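Local atomic coordinates of alpha-Amylase (Thermotoga maritima, PDB entry 2B5D), a protein that belongs to glycoside hydrolase family 57, pairing a barrel-like domain of mostly parallel strands and helices with a C-terminal region built mainly of helices. Residues L6-A11 with T54-P59; H12-H17 with S462-I467; A144-L149 with L183-Y188; D417-H422 with R480-I485. One frame throughout, in Å; residues are numbered along the deposited sequence.

Contact 1. Residues L6-A11 with T54-P59; sequences LIFLHA and TMSITP
His-10 and Ser-56 face each other on neighbouring parallel strands, and the imidazole of His-10 shows how a side chain can reinforce a backbone pairing. Its CB and CG pass beside the serine hydroxyl. CG is anti to the backbone N (chi1 -180°), a torsion that sets it 3.6 Å from Ser-56 OG. ND1 then meets Ser-56 OG at 2.7 Å, the oxygen lying near the ring plane at its edge; either group may be the donor. Further out, His-10 CE1 touches Thr-58 CG2 at 3.5 Å, and NE2 at the tip is bonded to His-146.

Around this pair the strands keep regular parallel registry, with Leu-9 N donating to Thr-54 O over 3.1 Å and Ser-56 N returning a bond to Leu-9 O over 3.0 Å. Past the strand end, Thr-58 N bonds to Ala-11 O at 3.2 Å, just before the helix that follows. On the same side as His-10, CZ of Phe-8 reaches Ser-56 CB at 3.8 Å; on the other, Met-55 CE packs against Ala-11 CB.

Ala-11 N divides its hydrogen between Ser-56 O and, at 3.1 Å, Ser-56 OG. The hydroxyl is thus gripped by a main-chain N-H and an imidazole nitrogen at once, which would restrict its rotation and gives these buried polar atoms partners on the face that also carries Phe-8.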
# COMPACT_ATOMS: atom_id res chain seq x y z
N LEU A 6 -41.90 -12.48 16.64
CA LEU A 6 -41.47 -11.10 16.37
C LEU A 6 -40.23 -11.07 15.46
O LEU A 6 -39.10 -11.32 15.90
CB LEU A 6 -41.39 -10.27 17.69
CG LEU A 6 -40.61 -8.97 17.96
CD1 LEU A 6 -40.59 -7.91 16.86
CD2 LEU A 6 -41.00 -8.36 19.34
N ILE A 7 -40.48 -10.80 14.18
CA ILE A 7 -39.39 -10.69 13.20
C ILE A 7 -38.89 -9.27 13.21
O ILE A 7 -39.64 -8.31 13.03
CB ILE A 7 -39.81 -11.10 11.71
CG1 ILE A 7 -40.22 -12.57 11.59
CG2 ILE A 7 -38.69 -10.79 10.72
CD1 ILE A 7 -39.35 -13.55 12.40
N PHE A 8 -37.60 -9.12 13.40
CA PHE A 8 -37.03 -7.78 13.38
C PHE A 8 -35.96 -7.65 12.28
O PHE A 8 -35.00 -8.43 12.24
CB PHE A 8 -36.47 -7.39 14.78
CG PHE A 8 -35.89 -6.01 14.81
CD1 PHE A 8 -36.65 -4.91 15.22
CD2 PHE A 8 -34.59 -5.80 14.36
CE1 PHE A 8 -36.13 -3.59 15.21
CE2 PHE A 8 -34.05 -4.49 14.32
CZ PHE A 8 -34.81 -3.39 14.77
N LEU A 9 -36.13 -6.67 11.40
CA LEU A 9 -35.14 -6.29 10.40
C LEU A 9 -34.45 -4.99 10.74
O LEU A 9 -35.10 -3.92 10.87
CB LEU A 9 -35.82 -6.08 9.04
CG LEU A 9 -36.53 -7.27 8.40
CD1 LEU A 9 -37.03 -6.91 6.99
CD2 LEU A 9 -35.66 -8.51 8.39
N HIS A 10 -33.12 -5.08 10.83
CA HIS A 10 -32.27 -3.91 10.98
C HIS A 10 -31.78 -3.35 9.61
O HIS A 10 -30.94 -3.99 8.91
CB HIS A 10 -31.06 -4.27 11.86
CG HIS A 10 -30.12 -3.13 12.09
ND1 HIS A 10 -30.56 -1.87 12.44
CD2 HIS A 10 -28.77 -3.07 12.08
CE1 HIS A 10 -29.52 -1.08 12.60
NE2 HIS A 10 -28.42 -1.79 12.41
N ALA A 11 -32.31 -2.19 9.25
CA ALA A 11 -32.01 -1.47 8.00
C ALA A 11 -31.13 -0.25 8.27
O ALA A 11 -31.58 0.81 8.77
CB ALA A 11 -33.31 -1.05 7.26
N THR A 54 -41.50 -5.58 12.60
CA THR A 54 -40.77 -4.49 13.20
C THR A 54 -39.43 -4.28 12.51
O THR A 54 -38.73 -5.23 12.19
CB THR A 54 -40.56 -4.75 14.71
OG1 THR A 54 -41.77 -5.30 15.27
CG2 THR A 54 -40.18 -3.47 15.44
N MET A 55 -39.06 -3.03 12.28
CA MET A 55 -37.77 -2.74 11.67
C MET A 55 -37.22 -1.40 12.17
O MET A 55 -37.95 -0.57 12.63
CB MET A 55 -37.88 -2.74 10.12
CG MET A 55 -38.73 -1.64 9.56
SD MET A 55 -38.94 -1.67 7.77
CE MET A 55 -37.28 -1.31 7.15
N SER A 56 -35.91 -1.27 12.10
CA SER A 56 -35.21 -0.01 12.26
C SER A 56 -35.02 0.56 10.88
O SER A 56 -34.85 -0.18 9.89
CB SER A 56 -33.83 -0.26 12.88
OG SER A 56 -33.01 -0.97 11.96
N ILE A 57 -35.11 1.89 10.79
CA ILE A 57 -34.54 2.63 9.68
C ILE A 57 -33.70 3.68 10.36
O ILE A 57 -34.24 4.62 10.99
CB ILE A 57 -35.61 3.24 8.77
CG1 ILE A 57 -36.59 2.14 8.36
CG2 ILE A 57 -34.94 3.89 7.54
CD1 ILE A 57 -37.68 2.59 7.41
N THR A 58 -32.37 3.50 10.30
CA THR A 58 -31.47 4.31 11.11
C THR A 58 -31.48 5.75 10.60
O THR A 58 -31.93 6.00 9.46
CB THR A 58 -30.08 3.73 11.18
OG1 THR A 58 -29.49 3.85 9.88
CG2 THR A 58 -30.17 2.25 11.60
N PRO A 59 -31.12 6.71 11.47
CA PRO A 59 -31.12 8.07 10.97
C PRO A 59 -30.17 8.32 9.76
O PRO A 59 -30.58 9.04 8.85
CB PRO A 59 -30.75 8.93 12.21
CG PRO A 59 -31.09 8.09 13.38
CD PRO A 59 -30.79 6.64 12.90
O HOH W 1 -42.41 -7.77 14.44

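Contact 2. Residues H12-H17 with S462-I467; sequences HLPYVH and SDWAFI
His-12 and Asp-463 are brought together by their first torsions: the histidine has CG anti to its backbone N (chi1 177°), and the aspartate has CG anti to its carbonyl carbon (chi1 -48°). The two side chains meet tip to tip, with ring and carboxylate planes 28° apart, nearly coplanar. The atom of the imidazole nearest the acid is a carbon. CE1 of His-12 lies 3.0 Å from OD2 of Asp-463 and just as close to its OD1, in the middle of the fork. The approach from ND1 to OD1 has too poor an angle for a hydrogen bond, so the polar link is made by water, which donates to Asp-463 OD2 at 2.8 Å and lies 3.1 Å from His-12 NE2.

Next to this polar pair comes an apolar one. The Pro-14 ring touches both Asp-463 and Trp-464, its CD 3.8 Å from Asp-463 OD1 and its CB 3.4 Å from Trp-464 CH2. The far rim of the indole also receives Val-16 CG2 and, in its plane, the carbonyl oxygen of Tyr-15, which lies 3.9 Å from CZ2. Ser-462 O accepts from the backbone N of both Ala-465 and Phe-466, tightening the turn that carries the acid and the indole.

His-146 stacks on the His-12 ring. The loop leaving strand 3-11 meets the loop between helices 443-458 and 473-496: Val-16 leans on Glu-27 of helix 27-47, while Trp-464 rests on Arg-480 and Thr-481 of helix 473-496.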
# COMPACT_ATOMS: atom_id res chain seq x y z
N HIS A 12 -29.86 -0.43 7.98
CA HIS A 12 -28.87 0.60 8.21
C HIS A 12 -27.85 0.68 7.07
O HIS A 12 -27.42 -0.36 6.56
CB HIS A 12 -28.12 0.30 9.50
CG HIS A 12 -27.03 1.28 9.78
ND1 HIS A 12 -25.69 0.93 9.81
CD2 HIS A 12 -27.07 2.62 9.99
CE1 HIS A 12 -24.96 2.00 10.08
NE2 HIS A 12 -25.77 3.03 10.20
N LEU A 13 -27.48 1.89 6.69
CA LEU A 13 -26.24 2.15 5.95
C LEU A 13 -25.57 3.37 6.54
O LEU A 13 -26.28 4.29 7.01
CB LEU A 13 -26.51 2.32 4.45
CG LEU A 13 -26.92 1.02 3.72
CD1 LEU A 13 -27.50 1.26 2.33
CD2 LEU A 13 -25.71 0.07 3.68
N PRO A 14 -24.22 3.38 6.55
CA PRO A 14 -23.45 4.56 6.96
C PRO A 14 -23.80 5.79 6.08
O PRO A 14 -24.30 5.65 4.94
CB PRO A 14 -22.00 4.16 6.78
CG PRO A 14 -22.04 2.80 5.94
CD PRO A 14 -23.37 2.23 6.15
N TYR A 15 -23.66 6.99 6.63
CA TYR A 15 -23.88 8.19 5.82
C TYR A 15 -22.66 8.32 4.91
O TYR A 15 -21.54 8.51 5.36
CB TYR A 15 -24.02 9.45 6.70
CG TYR A 15 -24.36 10.72 5.96
CD1 TYR A 15 -23.38 11.68 5.74
CD2 TYR A 15 -25.66 10.97 5.49
CE1 TYR A 15 -23.67 12.85 5.07
CE2 TYR A 15 -25.96 12.17 4.81
CZ TYR A 15 -24.95 13.07 4.61
OH TYR A 15 -25.18 14.25 3.95
N VAL A 16 -22.92 8.17 3.62
CA VAL A 16 -21.92 8.28 2.58
C VAL A 16 -22.50 9.26 1.59
O VAL A 16 -23.44 8.95 0.83
CB VAL A 16 -21.63 6.94 1.90
CG1 VAL A 16 -20.93 7.17 0.55
CG2 VAL A 16 -20.77 6.04 2.83
N HIS A 17 -22.00 10.48 1.66
CA HIS A 17 -22.51 11.48 0.76
C HIS A 17 -21.33 12.21 0.14
O HIS A 17 -20.57 12.91 0.82
CB HIS A 17 -23.49 12.39 1.48
CG HIS A 17 -24.13 13.43 0.62
ND1 HIS A 17 -24.05 14.78 0.91
CD2 HIS A 17 -24.88 13.33 -0.50
CE1 HIS A 17 -24.73 15.46 0.00
NE2 HIS A 17 -25.24 14.60 -0.87
N SER A 462 -20.01 3.24 13.89
CA SER A 462 -19.42 1.94 14.27
C SER A 462 -18.91 1.22 13.02
O SER A 462 -17.87 0.54 13.04
CB SER A 462 -20.44 1.05 14.99
OG SER A 462 -21.49 0.78 14.09
N ASP A 463 -19.69 1.36 11.96
CA ASP A 463 -19.28 1.11 10.57
C ASP A 463 -17.80 1.37 10.24
O ASP A 463 -17.19 0.52 9.57
CB ASP A 463 -20.15 1.96 9.64
CG ASP A 463 -21.62 1.84 9.97
OD1 ASP A 463 -22.23 0.85 9.55
OD2 ASP A 463 -22.15 2.73 10.67
N TRP A 464 -17.25 2.51 10.67
CA TRP A 464 -15.82 2.80 10.43
C TRP A 464 -14.85 2.16 11.43
O TRP A 464 -13.65 2.50 11.40
CB TRP A 464 -15.48 4.30 10.43
CG TRP A 464 -16.44 5.28 9.85
CD1 TRP A 464 -16.76 6.52 10.38
CD2 TRP A 464 -17.19 5.15 8.63
NE1 TRP A 464 -17.68 7.14 9.57
CE2 TRP A 464 -17.96 6.33 8.49
CE3 TRP A 464 -17.29 4.14 7.65
CZ2 TRP A 464 -18.82 6.54 7.41
CZ3 TRP A 464 -18.14 4.35 6.57
CH2 TRP A 464 -18.89 5.55 6.46
N ALA A 465 -15.33 1.26 12.30
CA ALA A 465 -14.53 0.84 13.47
C ALA A 465 -14.34 -0.67 13.61
O ALA A 465 -13.23 -1.16 13.83
CB ALA A 465 -15.14 1.44 14.77
N PHE A 466 -15.45 -1.40 13.51
CA PHE A 466 -15.49 -2.85 13.48
C PHE A 466 -16.75 -3.10 12.68
O PHE A 466 -17.79 -3.49 13.23
N ILE A 467 -16.65 -2.84 11.38
CA ILE A 467 -17.83 -2.56 10.57
C ILE A 467 -18.66 -3.74 10.16
O ILE A 467 -18.31 -4.91 10.42
O HOH W 2 -23.53 5.11 10.77

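Contact 3. Residues A144-L149 with L183-Y188; sequences ATHAFL and LAECGY
Leu-183 opens the second loop by setting its CD2 4.4 Å from CD1 of Leu-149, an apolar contact between loops that follow two adjacent parallel strands, 137-142 and 180-182. With helix 156-174 between them, these strands form a beta-alpha-beta crossover, and the loops meet at the C-terminal ends of the two strands. Ala-184 comes next: its methyl lies over the centre of the His-146 imidazole, a CH-pi contact with CB 3.5 Å from the centroid and 12° off the ring normal. NE2 of that ring is hydrogen-bonded to His-10. The same methyl also touches the carbonyl oxygen of Ala-147.

At Glu-185 the chain turns, and the side chain divides its contacts. CB packs 3.8 Å from Phe-148 CD2, while chi2 of -50° bends CD back, and OE2 lies at the edge of the imidazole, 3.8 Å from His-146 CE1. Gly-187 N closes the turn on Ala-184 O, and the glycine CA approaches Phe-148 CE2 at 3.7 Å. A single water ties the loops by their main chains: it accepts from Leu-149 N at 3.0 Å and donates to Ala-184 O and Gly-187 O.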
# COMPACT_ATOMS: atom_id res chain seq x y z
N ALA A 144 -27.90 8.30 16.69
CA ALA A 144 -27.95 9.20 15.51
C ALA A 144 -27.00 8.69 14.42
O ALA A 144 -27.25 8.83 13.22
CB ALA A 144 -27.55 10.64 15.90
N THR A 145 -25.90 8.12 14.86
CA THR A 145 -24.87 7.80 13.93
C THR A 145 -24.47 6.32 13.98
O THR A 145 -23.49 5.95 13.37
CB THR A 145 -23.75 8.85 14.11
OG1 THR A 145 -23.59 9.58 12.90
CG2 THR A 145 -22.50 8.36 14.66
N HIS A 146 -25.23 5.50 14.74
CA HIS A 146 -24.99 4.05 14.87
C HIS A 146 -23.62 3.89 15.51
O HIS A 146 -22.85 2.97 15.18
CB HIS A 146 -25.07 3.38 13.50
CG HIS A 146 -25.34 1.90 13.53
ND1 HIS A 146 -24.32 0.96 13.59
CD2 HIS A 146 -26.50 1.20 13.40
CE1 HIS A 146 -24.85 -0.25 13.56
NE2 HIS A 146 -26.17 -0.13 13.43
N ALA A 147 -23.29 4.81 16.40
CA ALA A 147 -22.12 4.63 17.25
C ALA A 147 -22.37 3.50 18.25
O ALA A 147 -23.49 3.28 18.70
CB ALA A 147 -21.77 5.97 18.01
N PHE A 148 -21.31 2.82 18.65
CA PHE A 148 -21.41 1.75 19.58
C PHE A 148 -21.32 2.40 20.95
O PHE A 148 -20.23 2.72 21.39
CB PHE A 148 -20.28 0.75 19.33
CG PHE A 148 -20.22 -0.39 20.30
CD1 PHE A 148 -19.13 -0.53 21.11
CD2 PHE A 148 -21.20 -1.38 20.30
CE1 PHE A 148 -19.03 -1.61 22.01
CE2 PHE A 148 -21.11 -2.48 21.18
CZ PHE A 148 -19.99 -2.57 22.04
N LEU A 149 -22.47 2.49 21.64
CA LEU A 149 -22.60 3.38 22.82
C LEU A 149 -21.76 2.92 23.99
O LEU A 149 -21.29 3.75 24.70
CB LEU A 149 -24.06 3.59 23.22
CG LEU A 149 -24.92 4.14 22.09
CD1 LEU A 149 -26.43 4.14 22.46
CD2 LEU A 149 -24.41 5.53 21.56
N LEU A 183 -30.33 -0.15 19.44
CA LEU A 183 -29.00 0.31 19.69
C LEU A 183 -28.03 -0.40 18.70
O LEU A 183 -28.12 -1.62 18.45
CB LEU A 183 -28.64 -0.04 21.12
CG LEU A 183 -29.69 0.17 22.25
CD1 LEU A 183 -29.17 -0.41 23.58
CD2 LEU A 183 -30.02 1.68 22.44
N ALA A 184 -27.09 0.35 18.16
CA ALA A 184 -26.07 -0.20 17.26
C ALA A 184 -25.37 -1.37 17.95
O ALA A 184 -24.88 -1.20 19.09
CB ALA A 184 -25.05 0.88 16.93
N GLU A 185 -25.35 -2.54 17.27
CA GLU A 185 -24.72 -3.77 17.76
C GLU A 185 -25.33 -4.27 19.05
O GLU A 185 -24.65 -4.95 19.82
CB GLU A 185 -23.19 -3.62 17.96
CG GLU A 185 -22.35 -3.15 16.74
CD GLU A 185 -22.66 -3.95 15.47
OE1 GLU A 185 -22.72 -5.22 15.57
OE2 GLU A 185 -22.85 -3.31 14.40
N CYS A 186 -26.58 -3.92 19.32
CA CYS A 186 -27.20 -4.11 20.66
C CYS A 186 -26.30 -3.69 21.83
O CYS A 186 -26.38 -4.26 22.93
CB CYS A 186 -27.73 -5.57 20.80
SG CYS A 186 -29.20 -5.77 19.71
N GLY A 187 -25.41 -2.74 21.59
CA GLY A 187 -24.49 -2.30 22.61
C GLY A 187 -25.27 -1.61 23.74
O GLY A 187 -25.86 -0.56 23.56
N TYR A 188 -25.28 -2.26 24.88
CA TYR A 188 -26.06 -1.87 26.00
C TYR A 188 -25.11 -1.95 27.17
O TYR A 188 -24.31 -2.88 27.26
CB TYR A 188 -27.28 -2.78 26.24
CG TYR A 188 -28.04 -2.31 27.51
CD1 TYR A 188 -28.97 -1.23 27.46
CD2 TYR A 188 -27.77 -2.88 28.76
CE1 TYR A 188 -29.66 -0.80 28.62
CE2 TYR A 188 -28.42 -2.44 29.90
CZ TYR A 188 -29.34 -1.39 29.83
OH TYR A 188 -29.98 -1.00 30.98
O HOH W 3 -24.97 0.86 21.15

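Contact 4. Residues D417-H422 with R480-I485; sequences DWIYRH and RTKLHI
The helical turns carrying Trp-418 and Ile-485 run roughly parallel, crossing at 33° with their axes 11.0 Å distant at closest approach. Such a spacing leaves the contact mainly to side chains. Trp-418 holds CG anti to its backbone N (chi1 176°), and the six-membered part of the indole reaches the second helix, where CZ3 lies 3.7 Å from Lys-482 CG and 3.8 Å from Ile-485 CD1. The lysine is extended beyond CG and crosses the indole obliquely with its methylenes, CE coming 4.0 Å from CE3. Trp-418 and Ile-485 pass side by side, pointing opposite ways.

Helix 418-436 and helix 473-496 pack here as neighbours in the helical C-terminal part of the protein, and the interface is apolar, with no hydrogen bond running between the two segments. The next residue, Ile-419, meets Thr-481 at about a right angle, methyl to methyl, CG2 to CG2 at 3.9 Å. One turn on from Trp-418, His-422 presses CB against Ile-485 CG2 at 4.0 Å.

The imidazole of His-422 is turned back on its own helix. ND1 donates to Trp-418 O over 3.0 Å at an angle of 152°, while the backbone N of His-422 reaches that oxygen from the opposite face of the carbonyl. ND1 also lies 3.3 Å above the Trp-418 ring plane, over its centre. Outward, the indole NE1 makes a weak hydrogen bond to Ser-281 O of the second subunit, and Pro-280 of that subunit packs on His-422.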
# COMPACT_ATOMS: atom_id res chain seq x y z
N ASP A 417 -5.12 3.95 18.12
CA ASP A 417 -5.54 4.73 19.29
C ASP A 417 -5.10 6.20 19.21
O ASP A 417 -5.22 6.96 20.18
CB ASP A 417 -5.02 4.08 20.58
CG ASP A 417 -3.54 3.79 20.54
OD1 ASP A 417 -2.78 4.59 19.93
OD2 ASP A 417 -3.12 2.76 21.11
N TRP A 418 -4.57 6.58 18.05
CA TRP A 418 -4.50 7.97 17.64
C TRP A 418 -5.97 8.44 17.45
O TRP A 418 -6.33 9.57 17.79
CB TRP A 418 -3.69 8.10 16.32
CG TRP A 418 -3.62 9.50 15.73
CD1 TRP A 418 -2.64 10.42 15.92
CD2 TRP A 418 -4.60 10.13 14.86
NE1 TRP A 418 -2.93 11.59 15.24
CE2 TRP A 418 -4.13 11.43 14.58
CE3 TRP A 418 -5.84 9.73 14.32
CZ2 TRP A 418 -4.85 12.34 13.78
CZ3 TRP A 418 -6.56 10.64 13.51
CH2 TRP A 418 -6.05 11.92 13.25
N ILE A 419 -6.79 7.55 16.90
CA ILE A 419 -8.20 7.81 16.70
C ILE A 419 -8.92 8.03 18.03
O ILE A 419 -9.76 8.93 18.13
CB ILE A 419 -8.87 6.68 15.88
CG1 ILE A 419 -8.52 6.84 14.39
CG2 ILE A 419 -10.40 6.65 16.10
CD1 ILE A 419 -9.04 5.73 13.47
N TYR A 420 -8.57 7.23 19.05
CA TYR A 420 -9.20 7.31 20.35
C TYR A 420 -8.88 8.57 21.13
O TYR A 420 -9.81 9.22 21.60
CB TYR A 420 -8.93 6.07 21.18
CG TYR A 420 -9.73 4.90 20.71
CD1 TYR A 420 -9.34 3.59 21.00
CD2 TYR A 420 -10.87 5.10 19.95
CE1 TYR A 420 -10.09 2.48 20.55
CE2 TYR A 420 -11.62 4.02 19.48
CZ TYR A 420 -11.23 2.72 19.78
OH TYR A 420 -12.01 1.66 19.32
N ARG A 421 -7.60 8.94 21.26
CA ARG A 421 -7.30 10.18 21.97
C ARG A 421 -7.85 11.38 21.23
O ARG A 421 -8.20 12.38 21.85
CB ARG A 421 -5.82 10.36 22.36
CG ARG A 421 -4.84 10.25 21.21
CD ARG A 421 -3.68 11.26 21.32
NE ARG A 421 -3.08 11.43 20.00
CZ ARG A 421 -1.81 11.76 19.77
NH1 ARG A 421 -1.38 11.89 18.51
NH2 ARG A 421 -0.96 11.97 20.78
N HIS A 422 -7.97 11.28 19.91
CA HIS A 422 -8.65 12.35 19.19
C HIS A 422 -10.14 12.41 19.47
O HIS A 422 -10.71 13.50 19.58
CB HIS A 422 -8.37 12.33 17.69
CG HIS A 422 -7.11 13.06 17.32
ND1 HIS A 422 -5.89 12.43 17.21
CD2 HIS A 422 -6.87 14.38 17.13
CE1 HIS A 422 -4.95 13.33 16.95
NE2 HIS A 422 -5.53 14.52 16.88
N ARG A 480 -12.30 7.36 6.40
CA ARG A 480 -13.51 8.06 6.86
C ARG A 480 -13.36 8.71 8.23
O ARG A 480 -13.63 9.89 8.38
CB ARG A 480 -14.72 7.14 6.90
CG ARG A 480 -15.43 7.05 5.59
CD ARG A 480 -15.76 8.43 5.08
NE ARG A 480 -17.12 8.79 5.49
CZ ARG A 480 -17.81 9.82 4.99
NH1 ARG A 480 -17.27 10.61 4.05
NH2 ARG A 480 -19.05 10.06 5.45
N THR A 481 -12.91 7.94 9.21
CA THR A 481 -12.85 8.43 10.57
C THR A 481 -11.95 9.66 10.65
O THR A 481 -12.41 10.72 11.03
CB THR A 481 -12.45 7.33 11.58
OG1 THR A 481 -13.46 6.31 11.58
CG2 THR A 481 -12.34 7.90 13.01
N LYS A 482 -10.70 9.50 10.25
CA LYS A 482 -9.70 10.58 10.17
C LYS A 482 -10.15 11.78 9.34
O LYS A 482 -9.90 12.93 9.72
CB LYS A 482 -8.37 10.04 9.65
CG LYS A 482 -7.84 8.88 10.54
CD LYS A 482 -6.46 8.39 10.10
CE LYS A 482 -5.90 7.33 11.08
NZ LYS A 482 -4.48 6.88 10.72
N LEU A 483 -10.83 11.55 8.24
CA LEU A 483 -11.39 12.66 7.49
C LEU A 483 -12.33 13.54 8.38
O LEU A 483 -12.17 14.75 8.46
CB LEU A 483 -12.11 12.12 6.27
CG LEU A 483 -12.86 13.09 5.36
CD1 LEU A 483 -11.88 14.10 4.79
CD2 LEU A 483 -13.47 12.29 4.26
N HIS A 484 -13.28 12.93 9.08
CA HIS A 484 -14.14 13.65 10.01
C HIS A 484 -13.41 14.20 11.23
O HIS A 484 -13.73 15.29 11.68
CB HIS A 484 -15.35 12.79 10.37
CG HIS A 484 -16.20 12.50 9.18
ND1 HIS A 484 -16.36 11.22 8.67
CD2 HIS A 484 -16.85 13.32 8.33
CE1 HIS A 484 -17.13 11.27 7.59
NE2 HIS A 484 -17.45 12.54 7.37
N ILE A 485 -12.40 13.50 11.73
CA ILE A 485 -11.64 14.07 12.80
C ILE A 485 -11.02 15.40 12.34
O ILE A 485 -11.15 16.43 13.02
CB ILE A 485 -10.56 13.11 13.32
CG1 ILE A 485 -11.21 12.00 14.15
CG2 ILE A 485 -9.54 13.85 14.20
CD1 ILE A 485 -10.28 10.79 14.40

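Overall arrangement
Contacts 1, 2 and 3 form a continuous group, while contact 4 stands further out, its centre about 29 Å from that of contact 1. Contact 1 pairs strands 3-11 and 53-57 in the largely parallel sheet; contact 3 joins loops following two further strands, and contact 2 continues the chain from strand 3-11. His-146 connects the three, probably hydrogen-bonded to His-10 and Ser-462 and stacked on His-12. Contacts 2 and 4 touch through Trp-464 and helix 473-496. In sequence, contact 3 is nested inside the long loop closed by contact 2, whereas contacts 1 and 3 follow in series. Distant parts of the chain thus bind the C-terminal helices to the C-terminal ends of the sheet's strands.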